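Local coordinates for putative peptidase (Chlamydophila abortus, PDB 3CE2), which is a putative zinc-dependent oligopeptidase of the M3B family that probably degrades small bioactive peptides, at residues L73-F77 and Y148-L152; L294-Y298 and I599-I603; V334-Y338 and D350-Q354; C547-K551 and L579-L584. One frame throughout, in Å; residues are numbered along the deposited sequence.

Contact 1: L73-F77 and Y148-L152; sequences LTTLF and YRFYL
An aromatic cluster of Phe77, Tyr148 and Tyr151, with Leu73 packed beside it, joins helix 66-96 to the start of helix 149-156. Phe77 and Tyr151 make a T-shaped pair: the edge of the Phe77 ring is directed at the face of Tyr151, with the planes at 87° and the centroids 4.9 Å apart. Phe77 CZ stands over the centre of the tyrosine ring, and its closest atom there is Tyr151 CZ, at 3.5 Å. Tyr151 offers this face because its CG lies anti to the backbone N (chi1 -179°), which carries the ring across to helix 66-96.

Tyr148 meets Phe77 differently. The two rings touch rim to rim, Phe77 CE2 lying 3.6 Å from Tyr148 CD1, and neither covers the other. Tyr148 is the N-cap residue of helix 149-156, so the cluster involves both the cap and the first turn of that helix. This part of the chain belongs to the oligopeptidase F region, and the contact lies away from the zinc sites.

Leu73, one turn before Phe77, divides its two methyls between the tyrosines. Leu73 CD1 packs 3.8 Å from Tyr148 CB and also approaches Leu152 CD1, whereas Leu73 CD2 lies 3.9 Å from Tyr151 CE2. His420, from a loop, adds its ring to those of Phe77 and Tyr148 and also touches Tyr151.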
loop_
_atom_site.group_PDB
_atom_site.type_symbol
_atom_site.label_atom_id
_atom_site.label_comp_id
_atom_site.label_asym_id
_atom_site.label_seq_id
_atom_site.Cartn_x
_atom_site.Cartn_y
_atom_site.Cartn_z
ATOM N N LEU A 73 18.622 7.022 -22.101
ATOM C CA LEU A 73 18.061 6.020 -21.207
ATOM C C LEU A 73 19.166 5.144 -20.621
ATOM O O LEU A 73 19.228 4.929 -19.420
ATOM C CB LEU A 73 17.077 5.127 -21.964
ATOM C CG LEU A 73 15.888 5.800 -22.632
ATOM C CD1 LEU A 73 14.988 4.752 -23.245
ATOM C CD2 LEU A 73 15.100 6.651 -21.638
ATOM N N THR A 74 20.024 4.628 -21.486
ATOM C CA THR A 74 21.073 3.712 -21.103
ATOM C C THR A 74 21.910 4.304 -19.976
ATOM O O THR A 74 22.304 3.621 -19.022
ATOM C CB THR A 74 21.962 3.411 -22.350
ATOM O OG1 THR A 74 21.300 2.425 -23.149
ATOM C CG2 THR A 74 23.350 2.894 -21.977
ATOM N N THR A 75 22.160 5.593 -20.098
ATOM C CA THR A 75 23.106 6.262 -19.254
ATOM C C THR A 75 22.436 6.676 -17.977
ATOM O O THR A 75 23.052 6.652 -16.917
ATOM C CB THR A 75 23.647 7.506 -19.953
ATOM O OG1 THR A 75 24.551 7.090 -20.984
ATOM C CG2 THR A 75 24.368 8.389 -18.968
ATOM N N LEU A 76 21.167 7.044 -18.067
ATOM C CA LEU A 76 20.508 7.454 -16.869
ATOM C C LEU A 76 20.117 6.248 -16.019
ATOM O O LEU A 76 20.236 6.294 -14.792
ATOM C CB LEU A 76 19.393 8.465 -17.143
ATOM C CG LEU A 76 17.975 8.097 -17.499
ATOM C CD1 LEU A 76 17.245 7.714 -16.231
ATOM C CD2 LEU A 76 17.329 9.308 -18.112
ATOM N N PHE A 77 19.719 5.149 -16.655
ATOM C CA PHE A 77 19.444 3.924 -15.899
ATOM C C PHE A 77 20.688 3.411 -15.186
ATOM O O PHE A 77 20.604 2.768 -14.148
ATOM C CB PHE A 77 18.862 2.819 -16.784
ATOM C CG PHE A 77 17.477 3.118 -17.282
ATOM C CD1 PHE A 77 16.616 3.933 -16.542
ATOM C CD2 PHE A 77 17.028 2.593 -18.486
ATOM C CE1 PHE A 77 15.310 4.221 -16.996
ATOM C CE2 PHE A 77 15.737 2.875 -18.950
ATOM C CZ PHE A 77 14.873 3.687 -18.196
ATOM N N TYR A 148 12.824 -0.996 -24.082
ATOM C CA TYR A 148 12.392 0.126 -23.259
ATOM C C TYR A 148 11.064 0.619 -23.767
ATOM O O TYR A 148 10.741 1.795 -23.641
ATOM C CB TYR A 148 13.412 1.272 -23.310
ATOM C CG TYR A 148 14.834 0.819 -23.060
ATOM C CD1 TYR A 148 15.340 0.706 -21.758
ATOM C CD2 TYR A 148 15.665 0.461 -24.122
ATOM C CE1 TYR A 148 16.636 0.266 -21.523
ATOM C CE2 TYR A 148 16.959 0.004 -23.898
ATOM C CZ TYR A 148 17.438 -0.085 -22.600
ATOM O OH TYR A 148 18.726 -0.512 -22.402
ATOM N N ARG A 149 10.282 -0.281 -24.339
ATOM C CA ARG A 149 9.015 0.124 -24.945
ATOM C C ARG A 149 7.953 0.527 -23.906
ATOM O O ARG A 149 7.312 1.564 -24.020
ATOM C CB ARG A 149 8.483 -0.981 -25.858
ATOM C CG ARG A 149 7.893 -0.456 -27.138
ATOM C CD ARG A 149 6.810 -1.389 -27.671
ATOM N NE ARG A 149 6.065 -0.739 -28.762
ATOM C CZ ARG A 149 4.799 -0.320 -28.686
ATOM N NH1 ARG A 149 4.246 0.266 -29.731
ATOM N NH2 ARG A 149 4.082 -0.481 -27.575
ATOM N N PHE A 150 7.755 -0.310 -22.902
ATOM C CA PHE A 150 6.757 -0.029 -21.898
ATOM C C PHE A 150 7.127 1.234 -21.114
ATOM O O PHE A 150 6.298 2.150 -20.922
ATOM C CB PHE A 150 6.627 -1.196 -20.959
ATOM C CG PHE A 150 5.669 -0.953 -19.863
ATOM C CD1 PHE A 150 4.382 -0.495 -20.153
ATOM C CD2 PHE A 150 6.035 -1.188 -18.539
ATOM C CE1 PHE A 150 3.458 -0.275 -19.142
ATOM C CE2 PHE A 150 5.133 -0.971 -17.517
ATOM C CZ PHE A 150 3.830 -0.505 -17.818
ATOM N N TYR A 151 8.385 1.275 -20.695
ATOM C CA TYR A 151 8.926 2.441 -20.067
ATOM C C TYR A 151 8.570 3.689 -20.865
ATOM O O TYR A 151 7.999 4.626 -20.332
ATOM C CB TYR A 151 10.436 2.321 -19.905
ATOM C CG TYR A 151 11.019 3.529 -19.216
ATOM C CD1 TYR A 151 11.002 3.639 -17.829
ATOM C CD2 TYR A 151 11.550 4.578 -19.948
ATOM C CE1 TYR A 151 11.511 4.741 -17.197
ATOM C CE2 TYR A 151 12.058 5.690 -19.317
ATOM C CZ TYR A 151 12.024 5.754 -17.944
ATOM O OH TYR A 151 12.531 6.841 -17.322
ATOM N N LEU A 152 8.890 3.718 -22.145
ATOM C CA LEU A 152 8.557 4.906 -22.945
ATOM C C LEU A 152 7.075 5.042 -23.196
ATOM O O LEU A 152 6.574 6.136 -23.345
ATOM C CB LEU A 152 9.252 4.850 -24.288
ATOM C CG LEU A 152 10.739 5.024 -24.126
ATOM C CD1 LEU A 152 11.431 4.373 -25.294
ATOM C CD2 LEU A 152 11.020 6.522 -24.071
#

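Contact 2: L294-Y298 and I599-I603; sequences LITKY and IEKKI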
loop_
_atom_site.group_PDB
_atom_site.type_symbol
_atom_site.label_atom_id
_atom_site.label_comp_id
_atom_site.label_asym_id
_atom_site.label_seq_id
_atom_site.Cartn_x
_atom_site.Cartn_y
_atom_site.Cartn_z
ATOM N N LEU A 294 -22.864 -10.090 2.534
ATOM C CA LEU A 294 -21.763 -10.764 3.191
ATOM C C LEU A 294 -21.406 -10.046 4.480
ATOM O O LEU A 294 -21.080 -10.677 5.473
ATOM C CB LEU A 294 -20.561 -10.913 2.259
ATOM C CG LEU A 294 -20.569 -12.201 1.428
ATOM C CD1 LEU A 294 -19.198 -12.503 0.928
ATOM C CD2 LEU A 294 -21.053 -13.385 2.237
ATOM N N ILE A 295 -21.501 -8.721 4.473
ATOM C CA ILE A 295 -21.341 -7.953 5.695
ATOM C C ILE A 295 -22.425 -8.411 6.663
ATOM O O ILE A 295 -22.130 -8.834 7.784
ATOM C CB ILE A 295 -21.431 -6.413 5.434
ATOM C CG1 ILE A 295 -20.213 -5.918 4.664
ATOM C CG2 ILE A 295 -21.518 -5.618 6.723
ATOM C CD1 ILE A 295 -20.445 -4.566 4.044
ATOM N N THR A 296 -23.678 -8.362 6.219
ATOM C CA THR A 296 -24.781 -8.788 7.077
ATOM C C THR A 296 -24.493 -10.141 7.721
ATOM O O THR A 296 -24.599 -10.274 8.932
ATOM C CB THR A 296 -26.071 -8.894 6.299
ATOM O OG1 THR A 296 -26.203 -7.760 5.432
ATOM C CG2 THR A 296 -27.215 -8.937 7.232
ATOM N N LYS A 297 -24.098 -11.139 6.933
ATOM C CA LYS A 297 -23.822 -12.468 7.506
ATOM C C LYS A 297 -22.803 -12.409 8.621
ATOM O O LYS A 297 -23.077 -12.855 9.734
ATOM C CB LYS A 297 -23.324 -13.461 6.450
ATOM C CG LYS A 297 -24.378 -14.401 5.914
ATOM C CD LYS A 297 -23.873 -15.136 4.666
ATOM C CE LYS A 297 -24.940 -16.084 4.090
ATOM N NZ LYS A 297 -24.723 -16.348 2.641
ATOM N N TYR A 298 -21.629 -11.855 8.306
ATOM C CA TYR A 298 -20.482 -11.881 9.217
ATOM C C TYR A 298 -20.768 -11.178 10.512
ATOM O O TYR A 298 -20.529 -11.744 11.572
ATOM C CB TYR A 298 -19.225 -11.257 8.591
ATOM C CG TYR A 298 -18.051 -11.190 9.556
ATOM C CD1 TYR A 298 -17.666 -12.314 10.297
ATOM C CD2 TYR A 298 -17.323 -10.003 9.729
ATOM C CE1 TYR A 298 -16.587 -12.264 11.183
ATOM C CE2 TYR A 298 -16.241 -9.940 10.618
ATOM C CZ TYR A 298 -15.882 -11.076 11.335
ATOM O OH TYR A 298 -14.819 -11.024 12.193
ATOM N N ILE A 599 -14.184 -15.921 1.073
ATOM C CA ILE A 599 -14.744 -15.282 2.242
ATOM C C ILE A 599 -15.936 -16.090 2.744
ATOM O O ILE A 599 -16.043 -16.378 3.940
ATOM C CB ILE A 599 -15.120 -13.838 1.915
ATOM C CG1 ILE A 599 -13.851 -13.057 1.579
ATOM C CG2 ILE A 599 -15.829 -13.179 3.055
ATOM C CD1 ILE A 599 -14.105 -11.862 0.745
ATOM N N GLU A 600 -16.803 -16.493 1.819
ATOM C CA GLU A 600 -17.975 -17.278 2.157
ATOM C C GLU A 600 -17.582 -18.526 2.901
ATOM O O GLU A 600 -18.208 -18.898 3.902
ATOM C CB GLU A 600 -18.702 -17.672 0.888
ATOM C CG GLU A 600 -19.961 -18.467 1.104
ATOM C CD GLU A 600 -21.119 -17.604 1.542
ATOM O OE1 GLU A 600 -21.447 -16.637 0.813
ATOM O OE2 GLU A 600 -21.701 -17.901 2.612
ATOM N N LYS A 601 -16.526 -19.176 2.429
ATOM C CA LYS A 601 -16.119 -20.408 3.060
ATOM C C LYS A 601 -15.739 -20.151 4.503
ATOM O O LYS A 601 -16.063 -20.936 5.391
ATOM C CB LYS A 601 -14.951 -21.035 2.330
ATOM C CG LYS A 601 -14.707 -22.428 2.774
ATOM C CD LYS A 601 -13.322 -22.889 2.426
ATOM C CE LYS A 601 -13.047 -24.202 3.149
ATOM N NZ LYS A 601 -11.612 -24.406 3.446
ATOM N N LYS A 602 -15.059 -19.036 4.736
ATOM C CA LYS A 602 -14.530 -18.741 6.061
ATOM C C LYS A 602 -15.668 -18.338 6.995
ATOM O O LYS A 602 -15.666 -18.700 8.175
ATOM C CB LYS A 602 -13.503 -17.615 5.975
ATOM C CG LYS A 602 -12.206 -18.007 5.338
ATOM C CD LYS A 602 -11.253 -18.582 6.333
ATOM C CE LYS A 602 -10.001 -19.095 5.662
ATOM N NZ LYS A 602 -10.273 -20.483 5.211
ATOM N N ILE A 603 -16.644 -17.594 6.469
ATOM C CA ILE A 603 -17.793 -17.221 7.280
ATOM C C ILE A 603 -18.525 -18.480 7.740
ATOM O O ILE A 603 -18.946 -18.564 8.887
ATOM C CB ILE A 603 -18.760 -16.291 6.530
ATOM C CG1 ILE A 603 -18.084 -14.950 6.241
ATOM C CG2 ILE A 603 -20.030 -16.073 7.331
ATOM C CD1 ILE A 603 -18.957 -13.982 5.509
#
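Ile603 and Leu294 form the apolar centre where helix 292-306 runs beside helix 590-607. Ile603 CD1 lies 3.9 Å from Leu294 CD2 and 4.1 Å from Tyr298 CB, so the end of the isoleucine fits between two residues one turn apart on the partner helix. With CG1 set anti to the carbonyl carbon (chi1 -65°), the isoleucine carries its terminal methyl into this place, while its CG2 faces the CB of Lys297 more distantly. The other methyl of the leucine continues the apolar strip, Leu294 CD1 meeting Ile599 CG2 at 4.0 Å.

The two short helical segments run nearly parallel, at 18°, with axes 10.8 Å apart, and this spacing is bridged by the branched side chains. Behind the strip stands helix 451-487, whose Asp463 bonds the Tyr298 hydroxyl and whose Phe466 meets the Tyr298 ring; Ile599 touches its Ile465.

Toward the polar edge the leucine also borders a carboxylate, Leu294 CD2 lying 3.6 Å from Glu600 OE1. Glu600 leaves its helix with CG anti to the backbone N and then bends at chi2 (77°), which turns the carboxylate toward helix 292-306. Lys297, extended beyond CG, comes obliquely to the other oxygen, and Lys297 NZ to Glu600 OE2 is a salt bridge with a weak hydrogen bond of 3.4 Å.

The chemistry thus implies a union made mainly by aliphatic packing, with the ion pair a modest addition at a rim where Lys297 is exposed to solvent.

Contact 3: V334-Y338 and D350-Q354; sequences VDLIY and DTLKQ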
loop_
_atom_site.group_PDB
_atom_site.type_symbol
_atom_site.label_atom_id
_atom_site.label_comp_id
_atom_site.label_asym_id
_atom_site.label_seq_id
_atom_site.Cartn_x
_atom_site.Cartn_y
_atom_site.Cartn_z
ATOM N N VAL A 334 10.022 -19.445 11.807
ATOM C CA VAL A 334 10.419 -20.010 10.533
ATOM C C VAL A 334 9.796 -21.385 10.245
ATOM O O VAL A 334 9.245 -21.608 9.174
ATOM C CB VAL A 334 11.937 -20.091 10.419
ATOM C CG1 VAL A 334 12.310 -20.695 9.079
ATOM C CG2 VAL A 334 12.549 -18.695 10.575
ATOM N N ASP A 335 9.858 -22.305 11.196
ATOM C CA ASP A 335 9.268 -23.622 10.979
ATOM C C ASP A 335 7.794 -23.481 10.650
ATOM O O ASP A 335 7.244 -24.232 9.835
ATOM C CB ASP A 335 9.438 -24.510 12.212
ATOM C CG ASP A 335 10.888 -24.817 12.507
ATOM O OD1 ASP A 335 11.714 -24.658 11.576
ATOM O OD2 ASP A 335 11.202 -25.208 13.662
ATOM N N LEU A 336 7.158 -22.511 11.298
ATOM C CA LEU A 336 5.745 -22.249 11.092
ATOM C C LEU A 336 5.497 -21.720 9.672
ATOM O O LEU A 336 4.666 -22.259 8.933
ATOM C CB LEU A 336 5.239 -21.265 12.147
ATOM C CG LEU A 336 3.728 -21.249 12.373
ATOM C CD1 LEU A 336 3.206 -22.676 12.556
ATOM C CD2 LEU A 336 3.383 -20.374 13.565
ATOM N N ILE A 337 6.228 -20.677 9.293
ATOM C CA ILE A 337 6.121 -20.133 7.952
ATOM C C ILE A 337 6.303 -21.267 6.950
ATOM O O ILE A 337 5.467 -21.479 6.065
ATOM C CB ILE A 337 7.215 -19.075 7.680
ATOM C CG1 ILE A 337 6.969 -17.822 8.515
ATOM C CG2 ILE A 337 7.265 -18.718 6.200
ATOM C CD1 ILE A 337 5.570 -17.337 8.402
ATOM N N TYR A 338 7.396 -22.002 7.121
ATOM C CA TYR A 338 7.782 -23.054 6.200
ATOM C C TYR A 338 6.653 -24.052 5.914
ATOM O O TYR A 338 6.394 -24.404 4.768
ATOM C CB TYR A 338 9.023 -23.767 6.731
ATOM C CG TYR A 338 9.647 -24.705 5.736
ATOM C CD1 TYR A 338 10.523 -24.236 4.777
ATOM C CD2 TYR A 338 9.360 -26.066 5.760
ATOM C CE1 TYR A 338 11.105 -25.091 3.862
ATOM C CE2 TYR A 338 9.929 -26.933 4.843
ATOM C CZ TYR A 338 10.803 -26.437 3.901
ATOM O OH TYR A 338 11.377 -27.289 2.982
ATOM N N ASP A 350 11.706 -22.891 0.261
ATOM C CA ASP A 350 13.128 -23.045 0.580
ATOM C C ASP A 350 13.858 -21.740 0.401
ATOM O O ASP A 350 14.604 -21.330 1.270
ATOM C CB ASP A 350 13.803 -24.123 -0.293
ATOM C CG ASP A 350 13.427 -25.538 0.121
ATOM O OD1 ASP A 350 13.110 -25.750 1.313
ATOM O OD2 ASP A 350 13.439 -26.441 -0.743
ATOM N N THR A 351 13.663 -21.087 -0.734
ATOM C CA THR A 351 14.305 -19.795 -0.939
ATOM C C THR A 351 14.049 -18.836 0.229
ATOM O O THR A 351 14.968 -18.220 0.735
ATOM C CB THR A 351 13.890 -19.180 -2.266
ATOM O OG1 THR A 351 14.347 -20.043 -3.305
ATOM C CG2 THR A 351 14.542 -17.833 -2.469
ATOM N N LEU A 352 12.802 -18.751 0.672
ATOM C CA LEU A 352 12.442 -17.889 1.791
ATOM C C LEU A 352 13.123 -18.361 3.060
ATOM O O LEU A 352 13.626 -17.553 3.824
ATOM C CB LEU A 352 10.924 -17.866 2.007
ATOM C CG LEU A 352 10.440 -16.962 3.132
ATOM C CD1 LEU A 352 11.113 -15.596 3.040
ATOM C CD2 LEU A 352 8.931 -16.797 3.072
ATOM N N LYS A 353 13.135 -19.670 3.284
ATOM C CA LYS A 353 13.757 -20.203 4.468
ATOM C C LYS A 353 15.251 -19.891 4.438
ATOM O O LYS A 353 15.814 -19.450 5.439
ATOM C CB LYS A 353 13.499 -21.700 4.599
ATOM C CG LYS A 353 13.807 -22.284 5.996
ATOM C CD LYS A 353 13.711 -23.791 5.980
ATOM C CE LYS A 353 14.203 -24.411 7.262
ATOM N NZ LYS A 353 13.074 -24.764 8.158
ATOM N N GLN A 354 15.892 -20.078 3.291
ATOM C CA GLN A 354 17.321 -19.753 3.161
ATOM C C GLN A 354 17.607 -18.289 3.453
ATOM O O GLN A 354 18.616 -17.966 4.082
ATOM C CB GLN A 354 17.889 -20.124 1.773
ATOM C CG GLN A 354 18.048 -21.630 1.519
ATOM C CD GLN A 354 18.329 -22.428 2.802
ATOM O OE1 GLN A 354 17.484 -23.200 3.259
ATOM N NE2 GLN A 354 19.507 -22.224 3.393
#
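Tyr338 and Lys353 make the closely packed part of this contact, burying more surface across it than any other residues, the lysine chain passing across the ring at about a right angle. Their nearest approach is Lys353 CD to Tyr338 CD1, 3.4 Å, and farther along the chain Lys353 NZ stands over one ring face, 4.5 Å from the Tyr338 centroid and 22° off the normal: a cation-pi interaction. A bend at the last torsion turns the ammonium group back over the ring. One turn earlier, Val334 packs against the aliphatic part of the lysine, Val334 CG1 3.8 Å from Lys353 CG.

The ring is also held at its phenol end. Tyr338 OH donates a 2.9 Å hydrogen bond to Asp350 OD1, reaching the syn side of the carboxylate 20° out of its plane. Face and hydroxyl are thereby tied to two residues one turn apart, which should restrict rotation of the ring.

The solvent side is looser. Exposed Asp335 makes a long salt bridge, 3.7 Å between Asp335 OD1 and Lys353 NZ, and the same oxygen receives a weak hydrogen bond from Gln331. On the buried side, a single methyl pair joins the helices, Ile337 CG2 and Leu352 CD2 at 4.0 Å.

Helices 330-340 and 345-357 form an antiparallel helical hairpin, their segments at 166°, packed on helix 394-416. That helix bears the HExxH zinc ligands His402 and His406; Ile337 rests on its Ala401 and Thr351 on Met408 and Tyr411.

Contact 4: C547-K551 and L579-L584; sequences CFLEK and LKKSGL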
loop_
_atom_site.group_PDB
_atom_site.type_symbol
_atom_site.label_atom_id
_atom_site.label_comp_id
_atom_site.label_asym_id
_atom_site.label_seq_id
_atom_site.Cartn_x
_atom_site.Cartn_y
_atom_site.Cartn_z
ATOM N N CYS A 547 -8.085 -14.216 -4.738
ATOM C CA CYS A 547 -8.294 -14.973 -5.965
ATOM C C CYS A 547 -7.159 -15.938 -6.231
ATOM O O CYS A 547 -7.368 -17.141 -6.323
ATOM C CB CYS A 547 -8.432 -14.022 -7.145
ATOM S SG CYS A 547 -8.690 -14.836 -8.740
ATOM N N PHE A 548 -5.950 -15.416 -6.358
ATOM C CA PHE A 548 -4.757 -16.252 -6.515
ATOM C C PHE A 548 -4.711 -17.351 -5.485
ATOM O O PHE A 548 -4.479 -18.517 -5.799
ATOM C CB PHE A 548 -3.526 -15.399 -6.344
ATOM C CG PHE A 548 -3.058 -14.768 -7.603
ATOM C CD1 PHE A 548 -2.889 -15.530 -8.747
ATOM C CD2 PHE A 548 -2.741 -13.432 -7.640
ATOM C CE1 PHE A 548 -2.434 -14.954 -9.909
ATOM C CE2 PHE A 548 -2.280 -12.850 -8.789
ATOM C CZ PHE A 548 -2.137 -13.600 -9.924
ATOM N N LEU A 549 -4.955 -16.978 -4.243
ATOM C CA LEU A 549 -4.886 -17.944 -3.144
ATOM C C LEU A 549 -5.929 -19.066 -3.254
ATOM O O LEU A 549 -5.613 -20.250 -3.074
ATOM C CB LEU A 549 -4.990 -17.221 -1.791
ATOM C CG LEU A 549 -4.929 -18.149 -0.592
ATOM C CD1 LEU A 549 -3.664 -19.003 -0.623
ATOM C CD2 LEU A 549 -5.041 -17.358 0.701
ATOM N N GLU A 550 -7.171 -18.695 -3.554
ATOM C CA GLU A 550 -8.253 -19.670 -3.667
ATOM C C GLU A 550 -7.948 -20.708 -4.758
ATOM O O GLU A 550 -8.086 -21.908 -4.532
ATOM C CB GLU A 550 -9.569 -18.953 -3.948
ATOM C CG GLU A 550 -10.787 -19.870 -4.117
ATOM C CD GLU A 550 -11.359 -20.367 -2.794
ATOM O OE1 GLU A 550 -10.694 -20.215 -1.737
ATOM O OE2 GLU A 550 -12.485 -20.908 -2.818
ATOM N N LYS A 551 -7.508 -20.245 -5.923
ATOM C CA LYS A 551 -7.105 -21.141 -6.988
ATOM C C LYS A 551 -6.002 -22.081 -6.519
ATOM O O LYS A 551 -6.009 -23.266 -6.849
ATOM C CB LYS A 551 -6.632 -20.354 -8.208
ATOM C CG LYS A 551 -7.723 -19.556 -8.895
ATOM C CD LYS A 551 -7.208 -18.771 -10.123
ATOM C CE LYS A 551 -8.403 -18.356 -10.987
ATOM N NZ LYS A 551 -8.221 -17.065 -11.705
ATOM N N LEU A 579 -1.651 -8.883 -14.562
ATOM C CA LEU A 579 -2.577 -9.774 -13.928
ATOM C C LEU A 579 -3.267 -10.659 -14.952
ATOM O O LEU A 579 -3.417 -11.851 -14.708
ATOM C CB LEU A 579 -3.594 -8.973 -13.136
ATOM C CG LEU A 579 -3.045 -8.350 -11.864
ATOM C CD1 LEU A 579 -4.137 -7.522 -11.192
ATOM C CD2 LEU A 579 -2.624 -9.465 -10.965
ATOM N N LYS A 580 -3.685 -10.092 -16.089
ATOM C CA LYS A 580 -4.315 -10.916 -17.124
ATOM C C LYS A 580 -3.403 -12.067 -17.529
ATOM O O LYS A 580 -3.815 -13.225 -17.508
ATOM C CB LYS A 580 -4.720 -10.117 -18.353
ATOM C CG LYS A 580 -6.204 -9.902 -18.487
ATOM C CD LYS A 580 -6.676 -10.041 -19.925
ATOM C CE LYS A 580 -6.597 -8.712 -20.651
ATOM N NZ LYS A 580 -7.478 -8.720 -21.858
ATOM N N LYS A 581 -2.164 -11.742 -17.880
ATOM C CA LYS A 581 -1.191 -12.753 -18.232
ATOM C C LYS A 581 -1.194 -13.861 -17.195
ATOM O O LYS A 581 -0.927 -15.001 -17.525
ATOM C CB LYS A 581 0.215 -12.158 -18.316
ATOM C CG LYS A 581 0.423 -11.250 -19.483
ATOM C CD LYS A 581 1.920 -10.939 -19.672
ATOM C CE LYS A 581 2.158 -9.917 -20.820
ATOM N NZ LYS A 581 2.081 -8.499 -20.350
ATOM N N SER A 582 -1.498 -13.520 -15.944
ATOM C CA SER A 582 -1.462 -14.479 -14.833
ATOM C C SER A 582 -2.806 -15.123 -14.498
ATOM O O SER A 582 -2.942 -15.764 -13.451
ATOM C CB SER A 582 -0.931 -13.799 -13.579
ATOM O OG SER A 582 0.381 -13.324 -13.780
ATOM N N GLY A 583 -3.798 -14.944 -15.372
ATOM C CA GLY A 583 -5.119 -15.583 -15.216
ATOM C C GLY A 583 -6.159 -14.810 -14.425
ATOM O O GLY A 583 -7.244 -15.321 -14.180
ATOM N N LEU A 584 -5.833 -13.587 -14.000
ATOM C CA LEU A 584 -6.797 -12.732 -13.317
ATOM C C LEU A 584 -7.262 -11.644 -14.253
ATOM O O LEU A 584 -6.520 -10.729 -14.547
ATOM C CB LEU A 584 -6.183 -12.086 -12.081
ATOM C CG LEU A 584 -6.461 -12.862 -10.802
ATOM C CD1 LEU A 584 -6.033 -14.318 -10.986
ATOM C CD2 LEU A 584 -5.762 -12.243 -9.611
#
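Phe548 is overlapped on one face by Leu584, whose CD2 methyl makes a CH-pi contact 3.8 Å from the Phe548 centroid and 19° off the normal, displaced toward the rim. Phe548 CG lies anti to the carbonyl carbon (chi1 -88°), which swings the ring from helix 536-553 toward the end of helix 575-581. There its edge meets Ser582, with Phe548 CZ 3.9 Å from Ser582 CB, while Phe548 CE2 lies 4.0 Å from Leu579 CD2. Tyr563 and Phe566 of helix 559-567 bring further rings to Phe548.

The other methyl of the leucine serves a second neighbour, Leu584 CD1 packing 3.5 Å from Cys547 SG. Leu584 can occupy this place because a Schellman motif ends the helix just before it. Leu584 N bonds to Leu579 O at 3.1 Å, Gly583 N bonds to Lys580 O at 2.7 Å, and Gly583, the C-prime residue, takes a positive phi (90°). The chain turns there and sends the leucine back toward helix 536-553.

At the outer side, Lys551 runs past Leu584 in the opposite direction, bending at its last torsion, and Lys551 NZ makes a weak hydrogen bond of 3.2 Å to Gly583 O.

The chemistry implies a helix end seated chiefly by buried apolar groups, the two Leu584 methyls and the Phe548 ring, to which one weak lysine-to-carbonyl bond at the exposed glycine probably adds little.

The four contacts join different parts of a largely helical chain. Contact 1 closes first along the sequence, near the N-terminal end, and lies on the opposite side of the chain's centre from contact 2, their centres about 46 Å apart. Contact 2 closes a loop of 300 residues that encloses contacts 3 and 4, bringing helix 590-607 back beside helix 292-306. Within that loop, contacts 3 and 4 follow in series with centres about 24 Å apart, both inside the M3 peptidase range. The side chains of Leu352 and Ser582 each lie about 13 to 14 Å from a bound zinc ion. Contacts 3 and 4 each join helices close in sequence, whereas contact 2 joins helices about 300 residues apart.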